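Local coordinates for glutamate--cysteine ligase GshA (PDB 3K1T), which probably acts as a glutamate–cysteine ligase, coupling ATP hydrolysis to formation of gamma-glutamylcysteine, the precursor of glutathione, at residues 130-134 with 152-157; 170-176 with 193-199; 243-247 with 310-314; 280-286 with 322-328. All coordinates share one frame; numbering follows the deposited sequence.

Contact 1 (130-134 with 152-157); sequences RIGSI and ILLEPV
Parallel strand pairing, tied at one end by a side-on salt bridge, joins R130 and its neighbours to the strand that carries E155. The two flat groups lie nearly coplanar, their planes 10° apart. R130 NE meets E155 OE2 at 2.6 Å in an almost straight bond, with an N-H...O angle of 175°, and NH2 reaches OE1 at 2.8 Å. Both oxygens offer their syn lone pairs, so the fork is gripped by one nitrogen on each prong, which fixes its rotation. Bends at chi2 and chi3 bring the guanidinium edge-on to the E155 carboxylate, and NH2 is shared with the carbonyl of D167.

Within the mixed sheet, the short segments 130-133 and 152-156 run in the same direction but splay by 49°. G132 pairs with E155, whose N bonds to I131 O at 3.1 Å and whose O receives S133 N at 2.8 Å, and V157 N continues the ladder to S133 O. Where the strands part, a water takes over, accepting from I131 N (2.9 Å) and donating to L153 O and to E155 OE2. On the face away from the salt bridge, I131 and I152 both touch V115 of helix 109-124, with I131 CD1 4.1 Å from I152 CB.

Contact 2 (170-176 with 193-199); sequences DSCAILL and QSLIPPL
I174 and L195 lie side by side and point the same way on one face of a parallel strand pair, in which 194-196 is joined to the rest of the mixed sheet through strand 173-177. The branch CG2 of I174 touches CD2 of L195 at 3.7 Å. The other arm of the isoleucine takes a different neighbour: CG1 stands anti to the carbonyl carbon (chi1 -60°), which sends CD1 across Q193 at about a right angle, 3.7 Å from its CB.

On the opposite face, L175 and I196 cross obliquely, CD1 of the leucine resting 3.6 Å from CG2 of the isoleucine. Farther along, L176 meets L199 through their CD1 atoms at 3.8 Å, just past the cis peptide before P197, and helix 398-421 packs on P197 and L199 through L420.

Between these faces run the backbone bonds from I174 N to S194 O, I196 N to I174 O and L176 N to I196 O. The amide of Q193 bridges strand 163-166 and the 170-176 segment: its OE1 accepts from L164 N, while NE2 donates to S171 O at 2.9 Å, with the acceptor close to the amide plane and an N-H...O angle of 165°.

Contact 3 (243-247 with 310-314); sequences LDFHA and RNKMS
F245 packs on M313, deposited as selenomethionine, and so carries an Asx-turn loop against helix 307-314. Its CB lies 3.6 Å from S314 OG. From there chi1 of -75° sets CG beside the backbone N and brings the ring flat over M313. CG and CD1 each approach M313 CB at 3.6 Å, and CE1 and CZ lie around the same methylene; CD2 comes 3.5 Å from M313 O, which CE2 faces too. The methylene carbon sits over the ring centre, 12° off the normal, a clear CH-pi contact.

At the backbone, F245 N donates to a water that in turn donates to S314 OG at 2.8 Å. The hydroxyl itself donates to R310 O, which S314 N reaches from the other face of the carbonyl plane. D244 OD1 accepts from H246 N and so shapes the turn that presents both aromatic side chains. H246 brings CE1 to 3.2 Å from N311 OD1, with the oxygen at the edge of the imidazole, and the aliphatic CG of R310 passes 3.3 Å from F245 O.

The joint thus rests on dispersion and CH-pi packing over the ring, supplemented at its polar margin by one firm water bridge, from F245 N to S314 OG, and by a second water between H246 ND1 and R310 NE whose bond to the arginine is weak.

Contact 4 (280-286 with 322-328); sequences VIVKADA and VSEVILQ
I281, K283 and D285 pair with Q328, I326 and E324 as the two central strands of a four-stranded antiparallel sheet, and direct backbone bonds form the first shell. I281 N reaches Q328 O at 2.8 Å, with Q328 N returning to I281 O, and K283 and I326 exchange a like pair. At the far end the ladder slips: D285 N still bonds to E324 O, but D285 O is taken by S323 N at 2.9 Å.

The next shell is made of side chains. On one face V282 and V325 meet at a slant, CG1 to CG1 at 3.7 Å, and A284 leans on both methyls of V322. On the other, the K283 chain passes aslant over I326 and then bends at chi4 (-86°), so that NZ turns to a water 2.9 Å away. That water donates to Q328 OE1 at 2.7 Å, the glutamine arriving fully extended. A second water donates both to D285 OD2 (2.6 Å) and to E324 OE1 (2.7 Å).

Farther out, K208 makes a salt bridge to D285 OD1, S209 OG hydrogen-bonds E324 OE2, and helix 251-272 backs V280 and L327. The two faces thus differ in kind: one is apolar, whereas the other is mixed, setting I281 and I326 beside two acids that stand 4.9 Å apart from D285 OD2 to E324 OE1, a closeness that the shared water and K208 probably make tolerable.

Overall arrangement
Contacts 1 and 2 belong to one mixed sheet, their centres 14 Å apart, yet they do not touch; both are parallel pairings, but contact 1 is only partly buried and carries a salt bridge, whereas contact 2 is buried and mostly aliphatic. Contacts 3 and 4 lie in another part of the chain, over 30 Å from either by centres, and meet each other directly: M313 of helix 307-314 rests on V282 and A284 of contact 4. Contact 4 is the buried antiparallel core of its sheet, and contact 3 the partly buried flank, with H246 exposed. Backbone ladders dominate contacts 1, 2 and 4; side-chain packing and water dominate contact 3.

Contact 1 (130-134 with 152-157)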
loop_
_atom_site.group_PDB
_atom_site.type_symbol
_atom_site.label_atom_id
_atom_site.label_comp_id
_atom_site.label_asym_id
_atom_site.label_seq_id
_atom_site.Cartn_x
_atom_site.Cartn_y
_atom_site.Cartn_z
ATOM N N ARG A 130 -9.533 -17.221 11.722
ATOM C CA ARG A 130 -10.081 -17.696 12.991
ATOM C C ARG A 130 -8.956 -17.654 14.014
ATOM O O ARG A 130 -7.769 -17.748 13.656
ATOM C CB ARG A 130 -10.611 -19.139 12.823
ATOM C CG ARG A 130 -11.801 -19.266 11.852
ATOM C CD ARG A 130 -13.134 -19.054 12.572
ATOM N NE ARG A 130 -13.512 -20.283 13.290
ATOM C CZ ARG A 130 -13.963 -21.391 12.705
ATOM N NH1 ARG A 130 -14.201 -21.426 11.394
ATOM N NH2 ARG A 130 -14.229 -22.471 13.435
ATOM N N ILE A 131 -9.337 -17.542 15.285
ATOM C CA ILE A 131 -8.392 -17.380 16.364
ATOM C C ILE A 131 -8.250 -18.698 17.124
ATOM O O ILE A 131 -9.196 -19.174 17.752
ATOM C CB ILE A 131 -8.819 -16.275 17.316
ATOM C CG1 ILE A 131 -9.005 -14.962 16.556
ATOM C CG2 ILE A 131 -7.776 -16.085 18.416
ATOM C CD1 ILE A 131 -9.841 -13.954 17.286
ATOM N N GLY A 132 -7.060 -19.283 17.044
ATOM C CA GLY A 132 -6.767 -20.568 17.684
ATOM C C GLY A 132 -5.893 -20.378 18.905
ATOM O O GLY A 132 -4.721 -20.007 18.805
ATOM N N SER A 133 -6.468 -20.634 20.067
ATOM C CA SER A 133 -5.745 -20.566 21.318
ATOM C C SER A 133 -4.897 -21.809 21.598
ATOM O O SER A 133 -5.369 -22.926 21.407
ATOM C CB SER A 133 -6.768 -20.459 22.467
ATOM O OG SER A 133 -6.109 -20.324 23.715
ATOM N N ILE A 134 -3.699 -21.603 22.134
ATOM C CA ILE A 134 -2.900 -22.682 22.704
ATOM C C ILE A 134 -2.830 -22.545 24.223
ATOM O O ILE A 134 -1.962 -23.137 24.863
ATOM C CB ILE A 134 -1.473 -22.738 22.072
ATOM C CG1 ILE A 134 -0.689 -21.443 22.303
ATOM C CG2 ILE A 134 -1.583 -23.070 20.571
ATOM C CD1 ILE A 134 0.850 -21.503 21.851
ATOM N N ILE A 152 -14.314 -11.204 20.912
ATOM C CA ILE A 152 -13.590 -12.081 20.038
ATOM C C ILE A 152 -13.903 -13.525 20.482
ATOM O O ILE A 152 -14.259 -13.784 21.646
ATOM C CB ILE A 152 -12.077 -11.785 19.998
ATOM C CG1 ILE A 152 -11.385 -12.199 21.281
ATOM C CG2 ILE A 152 -11.778 -10.275 19.699
ATOM C CD1 ILE A 152 -9.871 -12.109 21.171
ATOM N N LEU A 153 -13.808 -14.438 19.538
ATOM C CA LEU A 153 -14.085 -15.855 19.774
ATOM C C LEU A 153 -12.744 -16.589 19.749
ATOM O O LEU A 153 -12.070 -16.577 18.708
ATOM C CB LEU A 153 -14.979 -16.392 18.662
ATOM C CG LEU A 153 -15.166 -17.921 18.642
ATOM C CD1 LEU A 153 -15.749 -18.415 19.966
ATOM C CD2 LEU A 153 -16.025 -18.325 17.468
ATOM N N LEU A 154 -12.382 -17.212 20.865
ATOM C CA LEU A 154 -11.181 -18.049 20.976
ATOM C C LEU A 154 -11.600 -19.483 20.933
ATOM O O LEU A 154 -12.550 -19.882 21.643
ATOM C CB LEU A 154 -10.436 -17.838 22.291
ATOM C CG LEU A 154 -9.779 -16.529 22.687
ATOM C CD1 LEU A 154 -8.934 -16.751 23.949
ATOM C CD2 LEU A 154 -8.939 -15.951 21.595
ATOM N N GLU A 155 -10.918 -20.267 20.103
ATOM C CA GLU A 155 -11.205 -21.682 19.951
ATOM C C GLU A 155 -9.922 -22.479 20.250
ATOM O O GLU A 155 -8.832 -22.095 19.782
ATOM C CB GLU A 155 -11.693 -21.960 18.545
ATOM C CG GLU A 155 -12.942 -21.167 18.109
ATOM C CD GLU A 155 -13.215 -21.269 16.606
ATOM O OE1 GLU A 155 -13.478 -22.417 16.157
ATOM O OE2 GLU A 155 -13.177 -20.213 15.894
ATOM N N PRO A 156 -10.034 -23.581 21.009
ATOM C CA PRO A 156 -8.818 -24.359 21.262
ATOM C C PRO A 156 -8.236 -25.017 19.989
ATOM O O PRO A 156 -8.958 -25.642 19.260
ATOM C CB PRO A 156 -9.300 -25.434 22.259
ATOM C CG PRO A 156 -10.717 -25.610 21.968
ATOM C CD PRO A 156 -11.215 -24.206 21.617
ATOM N N VAL A 157 -6.944 -24.888 19.746
ATOM C CA VAL A 157 -6.295 -25.548 18.624
ATOM C C VAL A 157 -6.419 -27.074 18.823
ATOM O O VAL A 157 -6.310 -27.547 19.937
ATOM C CB VAL A 157 -4.810 -25.106 18.529
ATOM C CG1 VAL A 157 -4.021 -26.028 17.643
ATOM C CG2 VAL A 157 -4.713 -23.632 18.032
HETATM O O HOH W 1 -12.138 -17.660 16.116
#

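Contact 2 (170-176 with 193-199)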
loop_
_atom_site.group_PDB
_atom_site.type_symbol
_atom_site.label_atom_id
_atom_site.label_comp_id
_atom_site.label_asym_id
_atom_site.label_seq_id
_atom_site.Cartn_x
_atom_site.Cartn_y
_atom_site.Cartn_z
ATOM N N ASP A 170 -9.539 -25.648 8.279
ATOM C CA ASP A 170 -8.166 -26.104 8.127
ATOM C C ASP A 170 -7.391 -25.074 7.351
ATOM O O ASP A 170 -7.607 -24.922 6.156
ATOM C CB ASP A 170 -8.066 -27.448 7.420
ATOM C CG ASP A 170 -6.596 -27.876 7.270
ATOM O OD1 ASP A 170 -5.891 -27.375 6.381
ATOM O OD2 ASP A 170 -6.116 -28.651 8.081
ATOM N N SER A 171 -6.474 -24.368 8.021
ATOM C CA SER A 171 -5.783 -23.291 7.354
ATOM C C SER A 171 -4.579 -23.741 6.636
ATOM O O SER A 171 -3.931 -24.754 6.931
ATOM C CB SER A 171 -5.376 -22.166 8.316
ATOM O OG SER A 171 -4.436 -22.634 9.262
ATOM N N CYS A 172 -4.225 -22.864 5.733
ATOM C CA CYS A 172 -3.118 -22.990 4.866
ATOM C C CYS A 172 -1.792 -22.641 5.692
ATOM O O CYS A 172 -0.750 -23.315 5.649
ATOM C CB CYS A 172 -3.511 -22.045 3.653
ATOM S SG CYS A 172 -5.468 -22.049 3.000
ATOM N N ALA A 173 -1.883 -21.576 6.464
ATOM C CA ALA A 173 -0.773 -21.069 7.226
ATOM C C ALA A 173 -1.239 -20.621 8.601
ATOM O O ALA A 173 -2.437 -20.471 8.848
ATOM C CB ALA A 173 -0.132 -19.895 6.476
ATOM N N ILE A 174 -0.273 -20.381 9.475
ATOM C CA ILE A 174 -0.516 -20.038 10.870
ATOM C C ILE A 174 0.257 -18.770 11.200
ATOM O O ILE A 174 1.478 -18.763 11.091
ATOM C CB ILE A 174 -0.043 -21.170 11.791
ATOM C CG1 ILE A 174 -0.807 -22.466 11.456
ATOM C CG2 ILE A 174 -0.193 -20.794 13.286
ATOM C CD1 ILE A 174 -0.100 -23.717 11.990
ATOM N N LEU A 175 -0.442 -17.719 11.609
ATOM C CA LEU A 175 0.189 -16.472 12.003
ATOM C C LEU A 175 0.314 -16.402 13.500
ATOM O O LEU A 175 -0.676 -16.491 14.224
ATOM C CB LEU A 175 -0.602 -15.256 11.483
ATOM C CG LEU A 175 -0.046 -13.875 11.830
ATOM C CD1 LEU A 175 1.346 -13.661 11.188
ATOM C CD2 LEU A 175 -1.012 -12.714 11.386
ATOM N N LEU A 176 1.551 -16.314 13.974
ATOM C CA LEU A 176 1.808 -16.116 15.386
ATOM C C LEU A 176 1.676 -14.661 15.815
ATOM O O LEU A 176 2.383 -13.784 15.304
ATOM C CB LEU A 176 3.217 -16.601 15.737
ATOM C CG LEU A 176 3.519 -18.056 15.445
ATOM C CD1 LEU A 176 5.044 -18.295 15.574
ATOM C CD2 LEU A 176 2.679 -18.955 16.390
ATOM N N GLN A 193 1.738 -27.130 8.001
ATOM C CA GLN A 193 1.419 -25.723 7.760
ATOM C C GLN A 193 2.599 -24.834 8.132
ATOM O O GLN A 193 3.278 -25.074 9.133
ATOM C CB GLN A 193 0.235 -25.329 8.624
ATOM C CG GLN A 193 -1.060 -25.997 8.252
ATOM C CD GLN A 193 -1.888 -26.390 9.465
ATOM O OE1 GLN A 193 -1.345 -26.887 10.481
ATOM N NE2 GLN A 193 -3.196 -26.194 9.376
ATOM N N SER A 194 2.853 -23.793 7.351
ATOM C CA SER A 194 3.915 -22.858 7.703
ATOM C C SER A 194 3.546 -21.954 8.841
ATOM O O SER A 194 2.401 -21.463 8.906
ATOM C CB SER A 194 4.262 -21.994 6.500
ATOM O OG SER A 194 4.763 -22.848 5.486
ATOM N N LEU A 195 4.490 -21.760 9.758
ATOM C CA LEU A 195 4.351 -20.755 10.771
ATOM C C LEU A 195 4.883 -19.412 10.231
ATOM O O LEU A 195 5.854 -19.393 9.447
ATOM C CB LEU A 195 5.121 -21.125 12.033
ATOM C CG LEU A 195 4.678 -22.376 12.817
ATOM C CD1 LEU A 195 5.682 -22.614 13.946
ATOM C CD2 LEU A 195 3.268 -22.223 13.398
ATOM N N ILE A 196 4.235 -18.329 10.652
ATOM C CA ILE A 196 4.623 -16.970 10.291
ATOM C C ILE A 196 4.793 -16.164 11.572
ATOM O O ILE A 196 3.839 -15.966 12.314
ATOM C CB ILE A 196 3.570 -16.272 9.403
ATOM C CG1 ILE A 196 3.288 -17.095 8.132
ATOM C CG2 ILE A 196 4.033 -14.800 9.091
ATOM C CD1 ILE A 196 1.975 -16.772 7.410
ATOM N N PRO A 197 6.012 -15.719 11.882
ATOM C CA PRO A 197 7.285 -15.995 11.237
ATOM C C PRO A 197 7.654 -17.480 11.377
ATOM O O PRO A 197 7.135 -18.151 12.264
ATOM C CB PRO A 197 8.269 -15.127 12.031
ATOM C CG PRO A 197 7.630 -14.866 13.309
ATOM C CD PRO A 197 6.171 -14.899 13.105
ATOM N N PRO A 198 8.553 -17.994 10.509
ATOM C CA PRO A 198 8.770 -19.422 10.560
ATOM C C PRO A 198 9.788 -19.827 11.634
ATOM O O PRO A 198 10.944 -20.089 11.314
ATOM C CB PRO A 198 9.262 -19.749 9.147
ATOM C CG PRO A 198 9.971 -18.510 8.709
ATOM C CD PRO A 198 9.128 -17.383 9.294
ATOM N N LEU A 199 9.333 -19.950 12.873
ATOM C CA LEU A 199 10.211 -20.300 13.977
ATOM C C LEU A 199 10.362 -21.825 14.058
ATOM O O LEU A 199 9.422 -22.582 13.763
ATOM C CB LEU A 199 9.650 -19.772 15.292
ATOM C CG LEU A 199 9.196 -18.305 15.319
ATOM C CD1 LEU A 199 8.649 -17.980 16.710
ATOM C CD2 LEU A 199 10.345 -17.341 14.953
#

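Contact 3 (243-247 with 310-314)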
loop_
_atom_site.group_PDB
_atom_site.type_symbol
_atom_site.label_atom_id
_atom_site.label_comp_id
_atom_site.label_asym_id
_atom_site.label_seq_id
_atom_site.Cartn_x
_atom_site.Cartn_y
_atom_site.Cartn_z
ATOM N N LEU A 243 26.344 -15.804 34.126
ATOM C CA LEU A 243 26.905 -15.496 35.426
ATOM C C LEU A 243 25.929 -15.983 36.480
ATOM O O LEU A 243 24.723 -16.062 36.222
ATOM C CB LEU A 243 27.115 -13.987 35.585
ATOM C CG LEU A 243 28.069 -13.274 34.633
ATOM C CD1 LEU A 243 28.051 -11.806 34.956
ATOM C CD2 LEU A 243 29.502 -13.848 34.744
ATOM N N ASP A 244 26.473 -16.313 37.648
ATOM C CA ASP A 244 25.695 -16.629 38.842
ATOM C C ASP A 244 25.524 -15.350 39.648
ATOM O O ASP A 244 26.456 -14.903 40.307
ATOM C CB ASP A 244 26.396 -17.707 39.695
ATOM C CG ASP A 244 25.625 -18.028 40.995
ATOM O OD1 ASP A 244 24.469 -17.520 41.161
ATOM O OD2 ASP A 244 26.192 -18.761 41.851
ATOM N N PHE A 245 24.330 -14.756 39.571
ATOM C CA PHE A 245 24.041 -13.504 40.301
ATOM C C PHE A 245 23.775 -13.709 41.800
ATOM O O PHE A 245 23.610 -12.731 42.541
ATOM C CB PHE A 245 22.888 -12.756 39.638
ATOM C CG PHE A 245 23.277 -12.075 38.361
ATOM C CD1 PHE A 245 23.862 -10.821 38.383
ATOM C CD2 PHE A 245 23.024 -12.670 37.138
ATOM C CE1 PHE A 245 24.194 -10.169 37.206
ATOM C CE2 PHE A 245 23.371 -12.033 35.958
ATOM C CZ PHE A 245 23.948 -10.776 35.993
ATOM N N HIS A 246 23.780 -14.963 42.264
ATOM C CA HIS A 246 23.829 -15.208 43.727
ATOM C C HIS A 246 25.229 -15.383 44.290
ATOM O O HIS A 246 25.387 -15.662 45.475
ATOM C CB HIS A 246 22.937 -16.383 44.107
ATOM C CG HIS A 246 21.492 -16.111 43.856
ATOM N ND1 HIS A 246 20.761 -15.224 44.630
ATOM C CD2 HIS A 246 20.654 -16.555 42.891
ATOM C CE1 HIS A 246 19.527 -15.153 44.153
ATOM N NE2 HIS A 246 19.439 -15.940 43.096
ATOM N N ALA A 247 26.250 -15.201 43.465
ATOM C CA ALA A 247 27.620 -15.204 43.949
ATOM C C ALA A 247 28.331 -13.977 43.374
ATOM O O ALA A 247 27.740 -13.227 42.596
ATOM C CB ALA A 247 28.328 -16.483 43.527
ATOM N N ARG A 310 19.546 -9.353 42.990
ATOM C CA ARG A 310 20.097 -10.688 42.708
ATOM C C ARG A 310 19.026 -11.596 42.142
ATOM O O ARG A 310 19.253 -12.276 41.131
ATOM C CB ARG A 310 20.722 -11.317 43.947
ATOM C CG ARG A 310 21.984 -10.600 44.424
ATOM C CD ARG A 310 22.743 -11.407 45.472
ATOM N NE ARG A 310 21.898 -11.806 46.606
ATOM C CZ ARG A 310 21.824 -11.176 47.782
ATOM N NH1 ARG A 310 22.535 -10.079 48.032
ATOM N NH2 ARG A 310 21.018 -11.643 48.729
ATOM N N ASN A 311 17.848 -11.584 42.773
ATOM C CA ASN A 311 16.710 -12.378 42.279
ATOM C C ASN A 311 16.243 -11.959 40.901
ATOM O O ASN A 311 15.907 -12.814 40.068
ATOM C CB ASN A 311 15.520 -12.294 43.245
ATOM C CG ASN A 311 15.794 -12.991 44.576
ATOM O OD1 ASN A 311 16.621 -13.896 44.647
ATOM N ND2 ASN A 311 15.089 -12.573 45.633
ATOM N N LYS A 312 16.200 -10.647 40.656
ATOM C CA LYS A 312 15.800 -10.148 39.355
ATOM C C LYS A 312 16.773 -10.570 38.248
ATOM O O LYS A 312 16.373 -11.031 37.160
ATOM C CB LYS A 312 15.692 -8.601 39.375
ATOM C CG LYS A 312 15.306 -8.017 38.034
ATOM C CD LYS A 312 14.916 -6.515 38.103
ATOM C CE LYS A 312 16.062 -5.645 38.531
ATOM N NZ LYS A 312 15.882 -4.217 38.055
HETATM N N MSE A 313 18.055 -10.375 38.498
HETATM C CA MSE A 313 19.076 -10.677 37.479
HETATM C C MSE A 313 19.289 -12.204 37.288
HETATM O O MSE A 313 19.677 -12.621 36.209
HETATM C CB MSE A 313 20.382 -9.980 37.843
HETATM C CG MSE A 313 20.214 -8.461 37.905
HETATM SE SE MSE A 313 19.285 -7.691 36.339
HETATM C CE MSE A 313 20.927 -7.911 35.397
ATOM N N SER A 314 19.001 -13.008 38.312
ATOM C CA SER A 314 18.983 -14.478 38.169
ATOM C C SER A 314 17.763 -14.952 37.395
ATOM O O SER A 314 17.753 -16.078 36.883
ATOM C CB SER A 314 18.953 -15.163 39.540
ATOM O OG SER A 314 20.115 -14.882 40.287
HETATM O O HOH W 2 22.078 -16.229 38.885
HETATM O O HOH W 3 21.605 -14.803 47.444
#

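Contact 4 (280-286 with 322-328)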
loop_
_atom_site.group_PDB
_atom_site.type_symbol
_atom_site.label_atom_id
_atom_site.label_comp_id
_atom_site.label_asym_id
_atom_site.label_seq_id
_atom_site.Cartn_x
_atom_site.Cartn_y
_atom_site.Cartn_z
ATOM N N VAL A 280 23.806 2.493 31.264
ATOM C CA VAL A 280 23.890 1.196 30.611
ATOM C C VAL A 280 22.733 0.333 31.046
ATOM O O VAL A 280 22.355 0.350 32.217
ATOM C CB VAL A 280 25.239 0.514 30.899
ATOM C CG1 VAL A 280 25.190 -1.009 30.577
ATOM C CG2 VAL A 280 26.355 1.265 30.097
ATOM N N ILE A 281 22.139 -0.382 30.075
ATOM C CA ILE A 281 21.085 -1.327 30.356
ATOM C C ILE A 281 21.779 -2.695 30.416
ATOM O O ILE A 281 22.458 -3.095 29.477
ATOM C CB ILE A 281 20.003 -1.344 29.270
ATOM C CG1 ILE A 281 19.428 0.064 29.036
ATOM C CG2 ILE A 281 18.839 -2.331 29.628
ATOM C CD1 ILE A 281 18.511 0.136 27.777
ATOM N N VAL A 282 21.606 -3.383 31.539
ATOM C CA VAL A 282 22.132 -4.736 31.768
ATOM C C VAL A 282 20.992 -5.729 31.608
ATOM O O VAL A 282 20.002 -5.691 32.357
ATOM C CB VAL A 282 22.785 -4.872 33.155
ATOM C CG1 VAL A 282 23.467 -6.254 33.317
ATOM C CG2 VAL A 282 23.797 -3.718 33.413
ATOM N N LYS A 283 21.123 -6.596 30.603
ATOM C CA LYS A 283 20.087 -7.576 30.256
ATOM C C LYS A 283 20.608 -9.012 30.537
ATOM O O LYS A 283 21.510 -9.466 29.847
ATOM C CB LYS A 283 19.707 -7.454 28.776
ATOM C CG LYS A 283 19.323 -6.021 28.265
ATOM C CD LYS A 283 19.563 -5.859 26.707
ATOM C CE LYS A 283 19.044 -4.511 26.118
ATOM N NZ LYS A 283 17.547 -4.612 25.729
ATOM N N ALA A 284 20.043 -9.699 31.533
ATOM C CA ALA A 284 20.435 -11.083 31.850
ATOM C C ALA A 284 19.448 -11.993 31.115
ATOM O O ALA A 284 18.260 -11.996 31.459
ATOM C CB ALA A 284 20.376 -11.336 33.354
ATOM N N ASP A 285 19.917 -12.713 30.105
ATOM C CA ASP A 285 19.067 -13.594 29.288
ATOM C C ASP A 285 19.069 -15.036 29.821
ATOM O O ASP A 285 20.104 -15.688 29.806
ATOM C CB ASP A 285 19.561 -13.632 27.856
ATOM C CG ASP A 285 18.705 -14.567 26.957
ATOM O OD1 ASP A 285 17.523 -14.813 27.268
ATOM O OD2 ASP A 285 19.237 -15.036 25.939
ATOM N N ALA A 286 17.920 -15.481 30.314
ATOM C CA ALA A 286 17.743 -16.842 30.811
ATOM C C ALA A 286 16.866 -17.675 29.859
ATOM O O ALA A 286 16.211 -18.629 30.270
ATOM C CB ALA A 286 17.199 -16.844 32.247
ATOM N N VAL A 322 20.844 -18.204 33.445
ATOM C CA VAL A 322 21.326 -17.094 32.627
ATOM C C VAL A 322 22.466 -17.593 31.750
ATOM O O VAL A 322 23.481 -18.096 32.262
ATOM C CB VAL A 322 21.789 -15.920 33.493
ATOM C CG1 VAL A 322 22.412 -14.822 32.597
ATOM C CG2 VAL A 322 20.616 -15.349 34.298
ATOM N N SER A 323 22.308 -17.454 30.435
ATOM C CA SER A 323 23.301 -17.940 29.493
ATOM C C SER A 323 24.131 -16.834 28.821
ATOM O O SER A 323 25.162 -17.114 28.190
ATOM C CB SER A 323 22.640 -18.799 28.430
ATOM O OG SER A 323 21.754 -18.017 27.639
ATOM N N GLU A 324 23.694 -15.586 28.963
ATOM C CA GLU A 324 24.379 -14.465 28.345
ATOM C C GLU A 324 23.913 -13.224 29.069
ATOM O O GLU A 324 22.759 -13.144 29.485
ATOM C CB GLU A 324 24.025 -14.312 26.855
ATOM C CG GLU A 324 24.860 -13.213 26.128
ATOM C CD GLU A 324 24.585 -13.119 24.598
ATOM O OE1 GLU A 324 23.401 -13.131 24.160
ATOM O OE2 GLU A 324 25.573 -13.025 23.845
ATOM N N VAL A 325 24.824 -12.277 29.218
ATOM C CA VAL A 325 24.485 -10.940 29.743
ATOM C C VAL A 325 24.860 -9.951 28.656
ATOM O O VAL A 325 26.003 -9.950 28.197
ATOM C CB VAL A 325 25.212 -10.608 31.065
ATOM C CG1 VAL A 325 24.872 -9.198 31.542
ATOM C CG2 VAL A 325 24.906 -11.670 32.187
ATOM N N ILE A 326 23.883 -9.144 28.238
ATOM C CA ILE A 326 24.096 -8.113 27.232
ATOM C C ILE A 326 24.093 -6.759 27.934
ATOM O O ILE A 326 23.205 -6.474 28.742
ATOM C CB ILE A 326 22.978 -8.147 26.127
ATOM C CG1 ILE A 326 22.950 -9.518 25.448
ATOM C CG2 ILE A 326 23.247 -7.033 25.058
ATOM C CD1 ILE A 326 21.638 -9.901 24.803
ATOM N N LEU A 327 25.117 -5.964 27.644
ATOM C CA LEU A 327 25.234 -4.613 28.163
ATOM C C LEU A 327 25.037 -3.661 27.004
ATOM O O LEU A 327 25.741 -3.755 26.011
ATOM C CB LEU A 327 26.616 -4.413 28.779
ATOM C CG LEU A 327 26.915 -5.324 29.969
ATOM C CD1 LEU A 327 27.492 -6.658 29.506
ATOM C CD2 LEU A 327 27.863 -4.617 30.964
ATOM N N GLN A 328 24.055 -2.768 27.104
ATOM C CA GLN A 328 23.800 -1.839 26.004
ATOM C C GLN A 328 23.828 -0.383 26.501
ATOM O O GLN A 328 23.311 -0.075 27.557
ATOM C CB GLN A 328 22.459 -2.134 25.337
ATOM C CG GLN A 328 22.261 -1.366 24.004
ATOM C CD GLN A 328 20.877 -1.541 23.397
ATOM O OE1 GLN A 328 19.872 -1.561 24.109
ATOM N NE2 GLN A 328 20.830 -1.686 22.062
HETATM O O HOH W 4 17.261 -2.094 24.341
HETATM O O HOH W 5 21.402 -14.924 24.554
#